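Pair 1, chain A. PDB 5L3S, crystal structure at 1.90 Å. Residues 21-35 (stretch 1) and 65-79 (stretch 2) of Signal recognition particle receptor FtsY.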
# COMPACT_ATOMS: atom_id res chain seq x y z
N ASP A 21 8.89 -34.79 -13.75
CA ASP A 21 7.94 -35.46 -12.87
C ASP A 21 8.37 -35.46 -11.40
O ASP A 21 7.52 -35.45 -10.51
CB ASP A 21 7.73 -36.90 -13.36
CG ASP A 21 6.83 -37.70 -12.44
OD1 ASP A 21 7.35 -38.59 -11.73
OD2 ASP A 21 5.61 -37.45 -12.44
N ASP A 22 9.68 -35.46 -11.16
CA ASP A 22 10.20 -35.38 -9.80
C ASP A 22 9.92 -34.01 -9.17
O ASP A 22 9.86 -33.88 -7.94
CB ASP A 22 11.71 -35.61 -9.79
CG ASP A 22 12.10 -37.00 -10.28
OD1 ASP A 22 11.49 -37.99 -9.81
OD2 ASP A 22 13.01 -37.11 -11.13
N LEU A 23 9.75 -32.99 -10.01
CA LEU A 23 9.73 -31.59 -9.54
C LEU A 23 8.33 -31.00 -9.36
O LEU A 23 8.16 -29.98 -8.69
CB LEU A 23 10.50 -30.71 -10.52
CG LEU A 23 11.98 -31.02 -10.74
CD1 LEU A 23 12.61 -30.00 -11.67
CD2 LEU A 23 12.72 -31.05 -9.43
N ASN A 24 7.34 -31.62 -9.98
CA ASN A 24 6.00 -31.04 -10.06
C ASN A 24 5.35 -30.63 -8.73
O ASN A 24 4.92 -29.49 -8.58
CB ASN A 24 5.07 -31.96 -10.85
CG ASN A 24 5.40 -31.98 -12.33
OD1 ASN A 24 6.00 -31.04 -12.85
ND2 ASN A 24 5.02 -33.05 -13.01
N ASP A 25 5.29 -31.55 -7.78
CA ASP A 25 4.66 -31.26 -6.49
C ASP A 25 5.35 -30.12 -5.74
O ASP A 25 4.69 -29.24 -5.20
CB ASP A 25 4.63 -32.50 -5.60
CG ASP A 25 3.63 -33.51 -6.07
OD1 ASP A 25 2.74 -33.13 -6.86
OD2 ASP A 25 3.72 -34.68 -5.65
N VAL A 26 6.68 -30.16 -5.68
CA VAL A 26 7.39 -29.15 -4.91
C VAL A 26 7.36 -27.78 -5.61
O VAL A 26 7.33 -26.74 -4.95
CB VAL A 26 8.84 -29.59 -4.57
CG1 VAL A 26 9.67 -29.75 -5.83
CG2 VAL A 26 9.48 -28.60 -3.61
N ILE A 27 7.36 -27.78 -6.94
CA ILE A 27 7.30 -26.52 -7.68
C ILE A 27 5.97 -25.80 -7.40
O ILE A 27 5.93 -24.57 -7.27
CB ILE A 27 7.50 -26.73 -9.21
CG1 ILE A 27 8.94 -27.14 -9.51
CG2 ILE A 27 7.21 -25.46 -9.98
CD1 ILE A 27 9.95 -26.08 -9.22
N GLU A 28 4.89 -26.57 -7.28
CA GLU A 28 3.61 -25.97 -6.95
C GLU A 28 3.54 -25.41 -5.53
O GLU A 28 3.01 -24.31 -5.33
CB GLU A 28 2.44 -26.92 -7.22
CG GLU A 28 2.21 -27.19 -8.71
CD GLU A 28 2.12 -25.90 -9.52
OE1 GLU A 28 1.15 -25.13 -9.32
OE2 GLU A 28 3.01 -25.66 -10.36
N GLU A 29 4.07 -26.13 -4.56
CA GLU A 29 4.13 -25.59 -3.20
C GLU A 29 4.95 -24.30 -3.16
O GLU A 29 4.57 -23.33 -2.50
CB GLU A 29 4.71 -26.60 -2.21
CG GLU A 29 3.77 -27.73 -1.85
CD GLU A 29 4.41 -28.78 -0.95
OE1 GLU A 29 5.64 -28.72 -0.75
OE2 GLU A 29 3.68 -29.67 -0.46
N LEU A 30 6.06 -24.28 -3.89
CA LEU A 30 6.90 -23.09 -3.95
C LEU A 30 6.19 -21.92 -4.63
O LEU A 30 6.39 -20.76 -4.26
CB LEU A 30 8.23 -23.39 -4.63
CG LEU A 30 9.17 -24.28 -3.82
CD1 LEU A 30 10.40 -24.70 -4.62
CD2 LEU A 30 9.58 -23.58 -2.52
N ARG A 31 5.38 -22.22 -5.64
CA ARG A 31 4.66 -21.19 -6.36
C ARG A 31 3.69 -20.47 -5.43
O ARG A 31 3.60 -19.25 -5.45
CB ARG A 31 3.88 -21.76 -7.54
CG ARG A 31 3.07 -20.69 -8.28
CD ARG A 31 2.09 -21.30 -9.27
NE ARG A 31 2.74 -22.25 -10.16
CZ ARG A 31 3.55 -21.91 -11.16
NH1 ARG A 31 3.82 -20.63 -11.40
NH2 ARG A 31 4.09 -22.86 -11.92
N PHE A 32 2.98 -21.24 -4.62
CA PHE A 32 2.02 -20.62 -3.71
C PHE A 32 2.68 -19.88 -2.55
O PHE A 32 2.13 -18.90 -2.04
CB PHE A 32 0.97 -21.64 -3.28
CG PHE A 32 0.11 -22.10 -4.41
CD1 PHE A 32 -0.71 -21.20 -5.08
CD2 PHE A 32 0.15 -23.42 -4.85
CE1 PHE A 32 -1.49 -21.61 -6.15
CE2 PHE A 32 -0.62 -23.82 -5.91
CZ PHE A 32 -1.44 -22.92 -6.56
N GLN A 33 3.86 -20.33 -2.15
CA GLN A 33 4.64 -19.63 -1.14
C GLN A 33 5.10 -18.26 -1.65
O GLN A 33 4.97 -17.25 -0.95
CB GLN A 33 5.84 -20.48 -0.69
CG GLN A 33 6.64 -19.86 0.45
CD GLN A 33 7.54 -20.86 1.15
OE1 GLN A 33 7.60 -22.04 0.79
NE2 GLN A 33 8.25 -20.39 2.18
N LEU A 34 5.65 -18.23 -2.86
CA LEU A 34 6.09 -16.96 -3.45
C LEU A 34 4.90 -16.02 -3.69
O LEU A 34 4.98 -14.83 -3.41
CB LEU A 34 6.84 -17.21 -4.76
CG LEU A 34 8.15 -18.00 -4.64
CD1 LEU A 34 8.70 -18.40 -6.01
CD2 LEU A 34 9.15 -17.20 -3.87
N LEU A 35 3.80 -16.55 -4.22
CA LEU A 35 2.63 -15.72 -4.50
C LEU A 35 2.11 -15.10 -3.21
O LEU A 35 1.77 -13.91 -3.17
CB LEU A 35 1.50 -16.53 -5.17
CG LEU A 35 1.74 -17.03 -6.61
CD1 LEU A 35 0.58 -17.93 -7.07
CD2 LEU A 35 1.90 -15.85 -7.57
N GLU A 65 16.63 -36.26 -0.64
CA GLU A 65 15.27 -35.83 -0.96
C GLU A 65 15.29 -34.77 -2.05
O GLU A 65 15.82 -33.68 -1.84
CB GLU A 65 14.58 -35.27 0.29
CG GLU A 65 14.42 -36.27 1.42
CD GLU A 65 13.78 -35.65 2.65
OE1 GLU A 65 13.64 -34.40 2.69
OE2 GLU A 65 13.40 -36.40 3.57
N VAL A 66 14.71 -35.10 -3.20
CA VAL A 66 14.58 -34.17 -4.31
C VAL A 66 14.02 -32.82 -3.85
O VAL A 66 14.54 -31.76 -4.21
CB VAL A 66 13.67 -34.75 -5.41
CG1 VAL A 66 13.46 -33.73 -6.53
CG2 VAL A 66 14.27 -36.02 -5.96
N GLU A 67 12.97 -32.88 -3.04
CA GLU A 67 12.26 -31.68 -2.58
C GLU A 67 13.20 -30.68 -1.92
O GLU A 67 13.12 -29.48 -2.17
CB GLU A 67 11.14 -32.05 -1.61
CG GLU A 67 10.55 -33.44 -1.80
CD GLU A 67 9.61 -33.53 -2.99
OE1 GLU A 67 8.99 -32.51 -3.34
OE2 GLU A 67 9.50 -34.63 -3.58
N GLU A 68 14.11 -31.17 -1.09
CA GLU A 68 15.03 -30.29 -0.38
C GLU A 68 16.07 -29.66 -1.29
O GLU A 68 16.37 -28.47 -1.15
CB GLU A 68 15.71 -30.99 0.80
CG GLU A 68 16.42 -30.01 1.72
CD GLU A 68 17.06 -30.66 2.93
OE1 GLU A 68 17.29 -31.89 2.89
OE2 GLU A 68 17.32 -29.95 3.92
N ILE A 69 16.62 -30.43 -2.23
CA ILE A 69 17.54 -29.87 -3.22
C ILE A 69 16.86 -28.75 -4.02
O ILE A 69 17.47 -27.73 -4.32
CB ILE A 69 18.11 -30.94 -4.18
CG1 ILE A 69 19.17 -31.79 -3.47
CG2 ILE A 69 18.76 -30.30 -5.40
CD1 ILE A 69 18.66 -33.10 -2.93
N VAL A 70 15.58 -28.94 -4.33
CA VAL A 70 14.81 -27.93 -5.06
C VAL A 70 14.68 -26.66 -4.25
O VAL A 70 14.92 -25.56 -4.75
CB VAL A 70 13.39 -28.45 -5.40
CG1 VAL A 70 12.53 -27.33 -6.00
CG2 VAL A 70 13.48 -29.62 -6.34
N ILE A 71 14.29 -26.80 -2.98
CA ILE A 71 14.10 -25.65 -2.10
C ILE A 71 15.42 -24.92 -1.88
O ILE A 71 15.48 -23.69 -1.95
CB ILE A 71 13.49 -26.08 -0.75
CG1 ILE A 71 12.04 -26.55 -0.96
CG2 ILE A 71 13.52 -24.94 0.24
CD1 ILE A 71 11.43 -27.22 0.26
N ASN A 72 16.49 -25.67 -1.64
CA ASN A 72 17.80 -25.05 -1.44
C ASN A 72 18.34 -24.39 -2.70
O ASN A 72 18.97 -23.34 -2.62
CB ASN A 72 18.80 -26.06 -0.88
CG ASN A 72 18.59 -26.33 0.58
OD1 ASN A 72 17.85 -25.60 1.25
ND2 ASN A 72 19.21 -27.38 1.10
N THR A 73 18.11 -25.01 -3.85
CA THR A 73 18.51 -24.41 -5.12
C THR A 73 17.78 -23.06 -5.31
O THR A 73 18.38 -22.08 -5.76
CB THR A 73 18.23 -25.35 -6.31
OG1 THR A 73 18.88 -26.60 -6.09
CG2 THR A 73 18.76 -24.76 -7.61
N LEU A 74 16.50 -23.02 -4.96
CA LEU A 74 15.74 -21.77 -5.07
C LEU A 74 16.23 -20.69 -4.10
O LEU A 74 16.36 -19.52 -4.47
CB LEU A 74 14.24 -22.01 -4.88
CG LEU A 74 13.39 -20.74 -5.00
CD1 LEU A 74 13.57 -20.14 -6.38
CD2 LEU A 74 11.90 -21.02 -4.72
N LYS A 75 16.47 -21.07 -2.84
CA LYS A 75 16.96 -20.12 -1.85
C LYS A 75 18.30 -19.54 -2.30
O LYS A 75 18.55 -18.35 -2.15
CB LYS A 75 17.14 -20.78 -0.49
CG LYS A 75 15.85 -21.20 0.20
CD LYS A 75 16.17 -21.68 1.61
CE LYS A 75 14.96 -22.28 2.29
NZ LYS A 75 15.29 -22.71 3.68
N LYS A 76 19.15 -20.40 -2.85
CA LYS A 76 20.45 -20.00 -3.35
C LYS A 76 20.34 -19.10 -4.58
O LYS A 76 21.08 -18.12 -4.70
CB LYS A 76 21.30 -21.24 -3.65
CG LYS A 76 22.59 -20.99 -4.41
CD LYS A 76 23.56 -20.10 -3.64
CE LYS A 76 24.89 -19.99 -4.37
NZ LYS A 76 25.84 -19.04 -3.72
N SER A 77 19.40 -19.39 -5.48
CA SER A 77 19.21 -18.54 -6.66
C SER A 77 18.65 -17.16 -6.29
O SER A 77 19.07 -16.15 -6.85
CB SER A 77 18.30 -19.21 -7.69
OG SER A 77 18.93 -20.35 -8.25
N ILE A 78 17.70 -17.13 -5.37
CA ILE A 78 17.15 -15.87 -4.90
C ILE A 78 18.24 -15.04 -4.22
O ILE A 78 18.35 -13.83 -4.46
CB ILE A 78 15.95 -16.08 -3.96
CG1 ILE A 78 14.80 -16.76 -4.71
CG2 ILE A 78 15.46 -14.75 -3.37
CD1 ILE A 78 13.58 -17.04 -3.85
N THR A 79 19.07 -15.69 -3.41
CA THR A 79 20.15 -14.99 -2.71
C THR A 79 21.13 -14.36 -3.71
O THR A 79 21.59 -13.24 -3.52
CB THR A 79 20.91 -15.91 -1.73
OG1 THR A 79 19.98 -16.48 -0.79
CG2 THR A 79 21.97 -15.13 -0.96
O HOH W 1 8.05 -32.69 -6.21
O HOH W 2 10.07 -36.11 -6.00

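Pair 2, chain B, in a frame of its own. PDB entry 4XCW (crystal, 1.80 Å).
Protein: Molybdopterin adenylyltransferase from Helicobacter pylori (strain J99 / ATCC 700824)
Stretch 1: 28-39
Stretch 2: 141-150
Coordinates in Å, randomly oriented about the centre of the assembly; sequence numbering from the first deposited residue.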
# COMPACT_ATOMS: atom_id res chain seq x y z
N LYS B 28 -20.99 -5.05 19.47
CA LYS B 28 -21.33 -6.33 20.07
C LYS B 28 -20.64 -7.48 19.34
O LYS B 28 -20.20 -8.45 19.96
CB LYS B 28 -22.85 -6.55 20.08
CG LYS B 28 -23.62 -5.65 21.03
CD LYS B 28 -25.11 -6.01 21.04
CE LYS B 28 -25.95 -4.94 21.73
NZ LYS B 28 -25.52 -4.66 23.13
N ALA B 29 -20.56 -7.37 18.02
CA ALA B 29 -19.91 -8.40 17.21
C ALA B 29 -18.42 -8.44 17.51
O ALA B 29 -17.81 -9.52 17.56
CB ALA B 29 -20.15 -8.16 15.73
N ILE B 30 -17.83 -7.27 17.72
CA ILE B 30 -16.41 -7.17 18.05
C ILE B 30 -16.10 -7.85 19.38
O ILE B 30 -15.17 -8.64 19.47
CB ILE B 30 -15.95 -5.69 18.09
CG1 ILE B 30 -15.93 -5.11 16.68
CG2 ILE B 30 -14.58 -5.58 18.72
CD1 ILE B 30 -15.56 -3.65 16.61
N GLN B 31 -16.89 -7.55 20.41
CA GLN B 31 -16.68 -8.15 21.72
C GLN B 31 -16.92 -9.65 21.73
O GLN B 31 -16.18 -10.39 22.38
CB GLN B 31 -17.57 -7.48 22.78
CG GLN B 31 -17.23 -6.01 22.98
CD GLN B 31 -17.71 -5.48 24.31
OE1 GLN B 31 -18.06 -6.24 25.21
NE2 GLN B 31 -17.74 -4.16 24.44
N GLU B 32 -17.93 -10.10 21.00
CA GLU B 32 -18.22 -11.53 20.89
C GLU B 32 -17.03 -12.29 20.31
O GLU B 32 -16.60 -13.30 20.86
CB GLU B 32 -19.46 -11.78 20.03
CG GLU B 32 -20.78 -11.53 20.73
CD GLU B 32 -21.97 -11.88 19.85
OE1 GLU B 32 -21.74 -12.30 18.69
OE2 GLU B 32 -23.12 -11.74 20.32
N VAL B 33 -16.51 -11.81 19.19
CA VAL B 33 -15.42 -12.47 18.50
C VAL B 33 -14.14 -12.50 19.33
O VAL B 33 -13.50 -13.55 19.47
CB VAL B 33 -15.11 -11.79 17.15
CG1 VAL B 33 -13.86 -12.38 16.53
CG2 VAL B 33 -16.29 -11.95 16.21
N LEU B 34 -13.76 -11.35 19.87
CA LEU B 34 -12.53 -11.28 20.64
C LEU B 34 -12.64 -12.11 21.92
O LEU B 34 -11.66 -12.69 22.38
CB LEU B 34 -12.19 -9.82 20.95
CG LEU B 34 -11.75 -9.06 19.69
CD1 LEU B 34 -11.53 -7.59 19.98
CD2 LEU B 34 -10.49 -9.69 19.09
N SER B 35 -13.85 -12.20 22.47
CA SER B 35 -14.08 -13.01 23.67
C SER B 35 -13.88 -14.49 23.40
O SER B 35 -13.47 -15.24 24.28
CB SER B 35 -15.49 -12.77 24.22
OG SER B 35 -15.61 -11.47 24.78
N GLU B 36 -14.19 -14.92 22.18
CA GLU B 36 -14.04 -16.32 21.80
C GLU B 36 -12.59 -16.65 21.42
O GLU B 36 -12.17 -17.80 21.52
CB GLU B 36 -14.97 -16.66 20.63
CG GLU B 36 -16.45 -16.56 20.96
CD GLU B 36 -17.32 -16.70 19.72
OE1 GLU B 36 -16.76 -16.85 18.62
OE2 GLU B 36 -18.57 -16.67 19.86
N TYR B 37 -11.85 -15.64 20.98
CA TYR B 37 -10.49 -15.82 20.50
C TYR B 37 -9.45 -15.86 21.61
O TYR B 37 -8.39 -16.47 21.46
CB TYR B 37 -10.12 -14.70 19.52
CG TYR B 37 -10.69 -14.85 18.13
CD1 TYR B 37 -11.59 -15.87 17.82
CD2 TYR B 37 -10.34 -13.96 17.12
CE1 TYR B 37 -12.11 -15.99 16.55
CE2 TYR B 37 -10.85 -14.08 15.85
CZ TYR B 37 -11.74 -15.09 15.56
OH TYR B 37 -12.25 -15.20 14.28
N LEU B 38 -9.75 -15.20 22.73
CA LEU B 38 -8.79 -15.07 23.83
C LEU B 38 -9.22 -15.80 25.09
O LEU B 38 -10.40 -15.82 25.44
CB LEU B 38 -8.57 -13.59 24.14
CG LEU B 38 -7.86 -12.78 23.06
CD1 LEU B 38 -7.94 -11.29 23.36
CD2 LEU B 38 -6.41 -13.22 22.95
N LEU B 39 -8.25 -16.37 25.78
CA LEU B 39 -8.49 -17.05 27.05
C LEU B 39 -8.32 -16.10 28.23
O LEU B 39 -8.83 -16.35 29.32
CB LEU B 39 -7.55 -18.25 27.20
CG LEU B 39 -7.69 -19.33 26.13
CD1 LEU B 39 -6.57 -20.35 26.23
CD2 LEU B 39 -9.04 -20.02 26.25
N ILE B 141 -17.06 -7.79 9.98
CA ILE B 141 -16.16 -7.72 11.12
C ILE B 141 -15.61 -9.11 11.46
O ILE B 141 -14.41 -9.27 11.69
CB ILE B 141 -16.87 -7.11 12.35
CG1 ILE B 141 -17.04 -5.60 12.16
CG2 ILE B 141 -16.07 -7.41 13.63
CD1 ILE B 141 -18.03 -4.95 13.11
N ARG B 142 -16.48 -10.12 11.45
CA ARG B 142 -16.05 -11.47 11.79
C ARG B 142 -15.01 -12.00 10.80
O ARG B 142 -13.97 -12.52 11.20
CB ARG B 142 -17.24 -12.43 11.85
CG ARG B 142 -18.08 -12.24 13.09
CD ARG B 142 -19.09 -13.37 13.26
NE ARG B 142 -19.68 -13.33 14.59
CZ ARG B 142 -20.79 -12.65 14.89
NH1 ARG B 142 -21.42 -11.97 13.95
NH2 ARG B 142 -21.26 -12.67 16.13
N GLU B 143 -15.30 -11.84 9.51
CA GLU B 143 -14.39 -12.29 8.46
C GLU B 143 -13.05 -11.56 8.55
O GLU B 143 -12.00 -12.16 8.36
CB GLU B 143 -15.02 -12.09 7.09
CG GLU B 143 -16.23 -12.98 6.86
CD GLU B 143 -17.15 -12.45 5.78
OE1 GLU B 143 -17.16 -11.22 5.55
OE2 GLU B 143 -17.87 -13.26 5.17
N CYS B 144 -13.11 -10.27 8.84
CA CYS B 144 -11.91 -9.46 8.96
C CYS B 144 -11.04 -9.91 10.14
O CYS B 144 -9.84 -10.13 9.99
CB CYS B 144 -12.28 -7.99 9.11
SG CYS B 144 -10.89 -6.87 9.26
N LEU B 145 -11.65 -10.07 11.31
CA LEU B 145 -10.91 -10.48 12.50
C LEU B 145 -10.35 -11.89 12.34
O LEU B 145 -9.23 -12.17 12.77
CB LEU B 145 -11.81 -10.40 13.74
CG LEU B 145 -11.99 -8.99 14.32
CD1 LEU B 145 -13.07 -8.97 15.38
CD2 LEU B 145 -10.67 -8.47 14.87
N GLU B 146 -11.11 -12.77 11.71
CA GLU B 146 -10.63 -14.13 11.47
C GLU B 146 -9.35 -14.10 10.63
O GLU B 146 -8.43 -14.89 10.85
CB GLU B 146 -11.70 -14.98 10.78
CG GLU B 146 -11.28 -16.42 10.54
CD GLU B 146 -12.42 -17.30 10.06
OE1 GLU B 146 -13.58 -16.83 10.07
OE2 GLU B 146 -12.16 -18.45 9.67
N ALA B 147 -9.29 -13.16 9.70
CA ALA B 147 -8.15 -13.05 8.80
C ALA B 147 -6.92 -12.44 9.47
O ALA B 147 -5.81 -12.91 9.24
CB ALA B 147 -8.52 -12.23 7.58
N VAL B 148 -7.12 -11.40 10.28
CA VAL B 148 -5.98 -10.65 10.80
C VAL B 148 -5.54 -11.07 12.20
O VAL B 148 -4.38 -10.86 12.56
CB VAL B 148 -6.24 -9.12 10.83
CG1 VAL B 148 -6.59 -8.61 9.44
CG2 VAL B 148 -7.33 -8.77 11.84
N PHE B 149 -6.43 -11.66 12.98
CA PHE B 149 -6.08 -11.99 14.35
C PHE B 149 -4.86 -12.93 14.52
O PHE B 149 -4.12 -12.78 15.49
CB PHE B 149 -7.26 -12.61 15.10
CG PHE B 149 -7.00 -12.75 16.58
CD1 PHE B 149 -7.16 -11.67 17.43
CD2 PHE B 149 -6.58 -13.96 17.11
CE1 PHE B 149 -6.91 -11.79 18.78
CE2 PHE B 149 -6.33 -14.08 18.47
CZ PHE B 149 -6.50 -12.99 19.30
N PRO B 150 -4.66 -13.90 13.60
CA PRO B 150 -3.49 -14.77 13.81
C PRO B 150 -2.14 -14.03 13.91
O PRO B 150 -1.18 -14.63 14.37
CB PRO B 150 -3.51 -15.68 12.59
CG PRO B 150 -4.97 -15.83 12.30
CD PRO B 150 -5.54 -14.46 12.55

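In both pairs two helices run in roughly the same direction and cross at a negative angle, -52° in pair 1 and -33° in pair 2, with axes approaching to 9.6 and 10.0 Å. Despite the difference in overall crossing angle, the backbones of 14 central residues superpose with an RMSD of 0.6 Å. The buried surface is also similar, 508 Å² in pair 1 and 600 Å² in pair 2.

The match is tightest at the centre, where A:Val26 and B:Val33 coincide within 0.2 Å at CA and 0.4 Å at the side-chain centres. Each valine points toward the other helix and meets an aliphatic residue there: A:Val26 CG1 lies 3.8 Å from A:Val70 CG1, and B:Val33 CG1 lies 3.7 Å from B:Leu145 CD1, A:Val70 and B:Leu145 being equivalent. The valines differ in rotamer, p in A:Val26 and t in B:Val33. In pair 1, A:Val70 is a knob in a hole formed by A:Leu23, A:Val26, A:Ile27 and A:Leu30; its CG2 is 3.5 Å from A:Leu23 CD2.

One turn further along, A:Leu30 corresponds to B:Tyr37, and A:Leu74 to B:Phe149. Pair 1 fills this space with two leucines, A:Leu30 CD1 being 4.0 Å from A:Leu74 CD2. Pair 2 uses two aromatic rings with planes inclined at 52°, B:Tyr37 CD2 lying 3.6 Å from B:Phe149 CG. B:Tyr37 CB sits over the face of the B:Phe149 ring, 4.2 Å from its centroid, in a CH-pi contact, while B:Leu38 CD2 approaches the ring edge, 3.7 Å from B:Phe149 CZ. B:Tyr37 and B:Phe149 each have 88 Å² covered by the opposing stretch, against 64 Å² for A:Leu30 and 54 Å² for A:Leu74.

The polar margin shows the clearest chemical divergence, at the equivalent positions A:Glu67 and B:Arg142. Both side chains leave their helix sideways and bring their ends nearer the partner. The carboxylate of A:Glu67 reaches the first helix through water: water 1 donates to A:Glu67 OE1 and A:Asp22 O and accepts from A:Val26 N, while water 2 donates to A:Glu67 OE2 and A:Asp22 O. Water 1 thus serves a backbone amide at the kink, where the preceding turn supplies no bond. B:Arg142 instead forms a direct salt bridge, with NH2 2.6 Å from B:Glu32 OE1, and its aliphatic portion packs on the central valine, CG lying 3.6 Å from B:Val33 CG2. The acidic residue equivalent to B:Glu32, A:Asp25, comes no closer with its side chain than 4.9 Å, from A:Asp25 CB to A:Glu67 OE1, and makes no contact.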